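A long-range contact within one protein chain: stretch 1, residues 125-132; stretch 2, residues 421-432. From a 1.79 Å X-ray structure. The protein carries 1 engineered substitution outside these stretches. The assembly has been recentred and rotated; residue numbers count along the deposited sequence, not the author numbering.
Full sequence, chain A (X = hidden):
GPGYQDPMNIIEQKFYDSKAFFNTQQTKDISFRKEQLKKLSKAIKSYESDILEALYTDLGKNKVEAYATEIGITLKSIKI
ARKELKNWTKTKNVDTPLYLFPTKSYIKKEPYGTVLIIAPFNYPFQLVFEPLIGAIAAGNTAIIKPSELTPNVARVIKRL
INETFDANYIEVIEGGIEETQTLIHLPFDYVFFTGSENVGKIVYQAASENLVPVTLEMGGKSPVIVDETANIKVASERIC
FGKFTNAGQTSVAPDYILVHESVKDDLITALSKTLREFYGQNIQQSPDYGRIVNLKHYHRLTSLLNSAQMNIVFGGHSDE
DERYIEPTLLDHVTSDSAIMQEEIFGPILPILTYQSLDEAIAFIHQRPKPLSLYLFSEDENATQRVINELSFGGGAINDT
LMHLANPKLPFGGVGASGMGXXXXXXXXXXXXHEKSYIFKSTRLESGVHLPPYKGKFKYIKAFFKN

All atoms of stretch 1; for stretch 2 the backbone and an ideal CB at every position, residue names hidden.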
# COMPACT_ATOMS: atom_id res chain seq x y z
N PHE A 125 9.68 18.32 -13.22
CA PHE A 125 10.48 17.30 -13.89
C PHE A 125 10.71 16.11 -12.96
O PHE A 125 10.39 14.97 -13.32
CB PHE A 125 11.80 17.92 -14.36
CG PHE A 125 12.72 16.96 -15.07
CD1 PHE A 125 13.66 16.24 -14.37
CD2 PHE A 125 12.64 16.81 -16.44
CE1 PHE A 125 14.51 15.36 -15.02
CE2 PHE A 125 13.48 15.93 -17.10
CZ PHE A 125 14.42 15.21 -16.39
N GLN A 126 11.23 16.36 -11.76
CA GLN A 126 11.53 15.28 -10.82
C GLN A 126 10.27 14.48 -10.46
O GLN A 126 10.32 13.25 -10.35
CB GLN A 126 12.19 15.84 -9.56
CG GLN A 126 11.99 15.00 -8.30
CD GLN A 126 12.84 13.75 -8.26
OE1 GLN A 126 13.64 13.49 -9.16
NE2 GLN A 126 12.66 12.96 -7.21
N LEU A 127 9.15 15.17 -10.28
CA LEU A 127 7.93 14.47 -9.89
C LEU A 127 7.27 13.73 -11.05
O LEU A 127 6.31 12.99 -10.82
CB LEU A 127 6.95 15.44 -9.24
CG LEU A 127 7.51 16.06 -7.96
CD1 LEU A 127 6.68 17.25 -7.49
CD2 LEU A 127 7.60 15.01 -6.86
N VAL A 128 7.75 13.91 -12.27
CA VAL A 128 7.41 13.01 -13.36
C VAL A 128 8.34 11.80 -13.38
O VAL A 128 7.89 10.65 -13.46
CB VAL A 128 7.44 13.75 -14.72
CG1 VAL A 128 7.55 12.76 -15.87
CG2 VAL A 128 6.20 14.61 -14.90
N PHE A 129 9.65 12.03 -13.27
CA PHE A 129 10.60 10.98 -13.65
C PHE A 129 11.01 10.06 -12.51
O PHE A 129 11.32 8.89 -12.77
CB PHE A 129 11.82 11.61 -14.32
CG PHE A 129 11.55 12.10 -15.72
CD1 PHE A 129 11.62 11.21 -16.78
CD2 PHE A 129 11.20 13.41 -15.98
CE1 PHE A 129 11.36 11.62 -18.07
CE2 PHE A 129 10.93 13.82 -17.27
CZ PHE A 129 11.02 12.93 -18.32
N GLU A 130 11.00 10.52 -11.25
CA GLU A 130 11.25 9.58 -10.17
C GLU A 130 10.15 8.51 -10.08
O GLU A 130 10.49 7.32 -9.96
CB GLU A 130 11.45 10.31 -8.84
CG GLU A 130 11.67 9.37 -7.67
CD GLU A 130 12.77 8.34 -7.94
OE1 GLU A 130 12.59 7.16 -7.55
OE2 GLU A 130 13.81 8.70 -8.53
N PRO A 131 8.85 8.85 -10.14
CA PRO A 131 7.87 7.75 -10.29
C PRO A 131 8.08 6.93 -11.54
O PRO A 131 7.97 5.69 -11.49
CB PRO A 131 6.52 8.49 -10.31
CG PRO A 131 6.78 9.82 -9.76
CD PRO A 131 8.20 10.16 -10.06
N LEU A 132 8.40 7.57 -12.66
CA LEU A 132 8.56 6.85 -13.92
C LEU A 132 9.66 5.79 -13.83
O LEU A 132 9.50 4.68 -14.34
CB LEU A 132 8.86 7.82 -15.06
CG LEU A 132 8.94 7.17 -16.44
CD1 LEU A 132 7.57 6.65 -16.87
CD2 LEU A 132 9.49 8.14 -17.48
N UNK A 421 4.32 5.52 -0.77
CA UNK A 421 5.67 6.06 -0.63
C UNK A 421 6.51 5.67 -1.84
O UNK A 421 6.16 4.75 -2.58
CB UNK A 421 6.32 5.56 0.66
N UNK A 422 7.62 6.38 -2.03
CA UNK A 422 8.54 6.07 -3.13
C UNK A 422 9.92 6.63 -2.80
O UNK A 422 10.21 6.95 -1.64
CB UNK A 422 8.03 6.64 -4.45
N UNK A 423 10.75 6.76 -3.84
CA UNK A 423 12.20 6.95 -3.80
C UNK A 423 12.95 5.63 -3.72
O UNK A 423 12.58 4.74 -2.95
CB UNK A 423 12.58 7.83 -2.61
N UNK A 424 14.02 5.52 -4.52
CA UNK A 424 14.85 4.32 -4.48
C UNK A 424 14.07 3.08 -4.82
O UNK A 424 13.27 3.06 -5.76
CB UNK A 424 15.49 4.16 -3.10
N UNK A 425 14.29 2.02 -4.03
CA UNK A 425 13.57 0.77 -4.24
C UNK A 425 12.08 0.92 -3.96
O UNK A 425 11.27 0.16 -4.52
CB UNK A 425 14.16 -0.33 -3.35
N UNK A 426 11.69 1.89 -3.12
CA UNK A 426 10.27 2.08 -2.85
C UNK A 426 9.51 2.54 -4.09
O UNK A 426 8.32 2.24 -4.23
CB UNK A 426 10.08 3.09 -1.72
N UNK A 427 10.18 3.26 -4.99
CA UNK A 427 9.57 3.58 -6.27
C UNK A 427 9.27 2.31 -7.06
O UNK A 427 8.19 2.17 -7.64
CB UNK A 427 10.48 4.51 -7.08
N UNK A 428 10.22 1.37 -7.06
CA UNK A 428 10.00 0.07 -7.69
C UNK A 428 8.88 -0.69 -6.99
O UNK A 428 7.96 -1.21 -7.64
CB UNK A 428 11.29 -0.76 -7.68
N UNK A 429 8.95 -0.78 -5.66
CA UNK A 429 7.93 -1.49 -4.89
C UNK A 429 6.53 -0.96 -5.18
O UNK A 429 5.57 -1.73 -5.30
CB UNK A 429 8.23 -1.38 -3.39
N UNK A 430 6.39 0.37 -5.31
CA UNK A 430 5.08 0.98 -5.48
C UNK A 430 4.39 0.46 -6.74
O UNK A 430 3.17 0.22 -6.73
CB UNK A 430 5.21 2.50 -5.54
N UNK A 431 5.14 0.26 -7.82
CA UNK A 431 4.59 -0.23 -9.08
C UNK A 431 4.78 -1.73 -9.27
O UNK A 431 4.75 -2.21 -10.40
CB UNK A 431 5.23 0.52 -10.25
N UNK A 432 4.97 -2.47 -8.17
CA UNK A 432 5.20 -3.90 -8.21
C UNK A 432 4.14 -4.61 -7.38
O UNK A 432 3.87 -4.20 -6.24
CB UNK A 432 6.60 -4.24 -7.71

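Position 421 is extended, with phi/psi of -161/162, and its ideal CB has nothing of stretch 1 within 5.5 Å. Almost any side chain would do; the residue is R421, which makes no contact with stretch 1.

At position 422 the backbone is again extended, and CA-to-CB points toward stretch 1. No atom of that stretch lies close to the ideal CB, so a short side chain would fall well short, while the surfaces ahead are mostly carbon: the methyls of L127, the CG of E130 and the ring of P131. A long, largely apolar side chain suits, whether aromatic, leucine or methionine. The residue is Y422, with chi1 in p. Its ring presents an edge to E130, CE2 of Y422 lying 3.5 Å from CG of E130, and the same CE2 packs 4.1 Å from CD of P131. The ring's length carries OH of Y422 to 3.2 Å from CD2 of L127, a contact with a methyl group that satisfies no polar need.

Position 423 has a phi of +86°, uncommon outside glycine, yet its CA-to-CB points away from stretch 1, with the ideal CB 5.0 Å from OE1 of E130. A side chain that bends back could meet Q126 and E130, so polar or aromatic types are plausible and glycine would fit the backbone. The residue is H423. In the m rotamer its ring returns, placing CD2 of H423 3.9 Å from CG of E130 and NE2 of H423 4.2 Å from NE2 of Q126, too far for a hydrogen bond.

At 424, phi/psi of 60/-135 by itself favours glycine, and the residue is G424. Its backbone N lies 3.7 Å from OE1 of E130, close but not bonded.

Positions 425 and 426 turn no CB toward stretch 1, so their side chains are little constrained by it. K425 instead forms a salt bridge with the residue at 429, and the side chain of Y426 ends leading away.

Position 427 is the most tightly specified. Its helical backbone points CA-to-CB toward stretch 1, and the ideal CB is only 3.4 Å from OE1 of E130. So close to a carboxylate oxygen, a small donor is called for: serine, perhaps threonine, while a bulky side chain would have to steer around that oxygen. The residue is S427, whose OG donates to OE1 of E130 at 2.7 Å. The same OG accepts from N of H423 at 2.8 Å, so one hydroxyl links the turn before the helix to the glutamate.

At 428, 429 and 430 no ideal CB has stretch 1 nearby, so many side chains would do; the residues are F428, D429, the partner of K425, and T430.

Position 431 is the first to leave helical phi/psi, and its CA-to-CB points toward stretch 1 from beyond 5.5 Å. A long apolar side chain could reach P131. The residue is F431: its CZ lies 4.3 Å from CB of P131, and its CE2 3.3 Å from O of P131.

Position 432 is equally unconstrained by stretch 1; the residue is T432, whose OG1 donates to O of F428 at 2.8 Å.

Stretch 2 421-432: RYHGKYSFDTFT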
# COMPACT_ATOMS: atom_id res chain seq x y z
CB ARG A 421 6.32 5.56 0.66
CG ARG A 421 6.76 4.11 0.58
CD ARG A 421 5.96 3.22 1.52
NE ARG A 421 6.46 1.84 1.52
CZ ARG A 421 6.98 1.25 2.59
NH1 ARG A 421 7.41 -0.00 2.52
NH2 ARG A 421 7.07 1.92 3.73
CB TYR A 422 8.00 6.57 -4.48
CG TYR A 422 7.98 8.07 -4.70
CD1 TYR A 422 7.25 8.92 -3.87
CD2 TYR A 422 8.68 8.64 -5.76
CE1 TYR A 422 7.22 10.29 -4.09
CE2 TYR A 422 8.66 10.01 -5.98
CZ TYR A 422 7.93 10.83 -5.14
OH TYR A 422 7.91 12.19 -5.36
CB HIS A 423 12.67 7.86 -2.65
CG HIS A 423 12.33 9.30 -2.85
ND1 HIS A 423 12.76 10.28 -1.99
CD2 HIS A 423 11.61 9.92 -3.81
CE1 HIS A 423 12.33 11.46 -2.41
NE2 HIS A 423 11.62 11.26 -3.51
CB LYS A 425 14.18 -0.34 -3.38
CG LYS A 425 13.57 -1.71 -3.63
CD LYS A 425 14.27 -2.82 -2.86
CE LYS A 425 13.65 -4.17 -3.19
NZ LYS A 425 12.27 -4.31 -2.63
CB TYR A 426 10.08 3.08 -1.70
CG TYR A 426 10.71 2.61 -0.41
CD1 TYR A 426 10.06 1.72 0.43
CD2 TYR A 426 11.98 3.05 -0.03
CE1 TYR A 426 10.63 1.28 1.61
CE2 TYR A 426 12.56 2.62 1.14
CZ TYR A 426 11.89 1.74 1.96
OH TYR A 426 12.47 1.32 3.13
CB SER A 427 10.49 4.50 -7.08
OG SER A 427 10.60 5.78 -6.46
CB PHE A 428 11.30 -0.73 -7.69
CG PHE A 428 11.13 -2.19 -8.01
CD1 PHE A 428 11.23 -2.64 -9.31
CD2 PHE A 428 10.94 -3.12 -7.00
CE1 PHE A 428 11.09 -3.98 -9.61
CE2 PHE A 428 10.80 -4.46 -7.29
CZ PHE A 428 10.88 -4.89 -8.60
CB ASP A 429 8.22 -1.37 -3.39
CG ASP A 429 9.51 -2.05 -2.98
OD1 ASP A 429 10.04 -2.87 -3.76
OD2 ASP A 429 10.00 -1.77 -1.86
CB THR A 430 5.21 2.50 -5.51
OG1 THR A 430 5.56 2.97 -4.21
CG2 THR A 430 3.92 3.17 -5.96
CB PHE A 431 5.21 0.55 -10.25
CG PHE A 431 4.91 2.02 -10.22
CD1 PHE A 431 3.69 2.49 -10.68
CD2 PHE A 431 5.84 2.93 -9.75
CE1 PHE A 431 3.40 3.84 -10.66
CE2 PHE A 431 5.55 4.28 -9.73
CZ PHE A 431 4.33 4.74 -10.18
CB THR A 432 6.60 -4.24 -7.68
OG1 THR A 432 7.59 -3.77 -8.61
CG2 THR A 432 6.76 -5.74 -7.48
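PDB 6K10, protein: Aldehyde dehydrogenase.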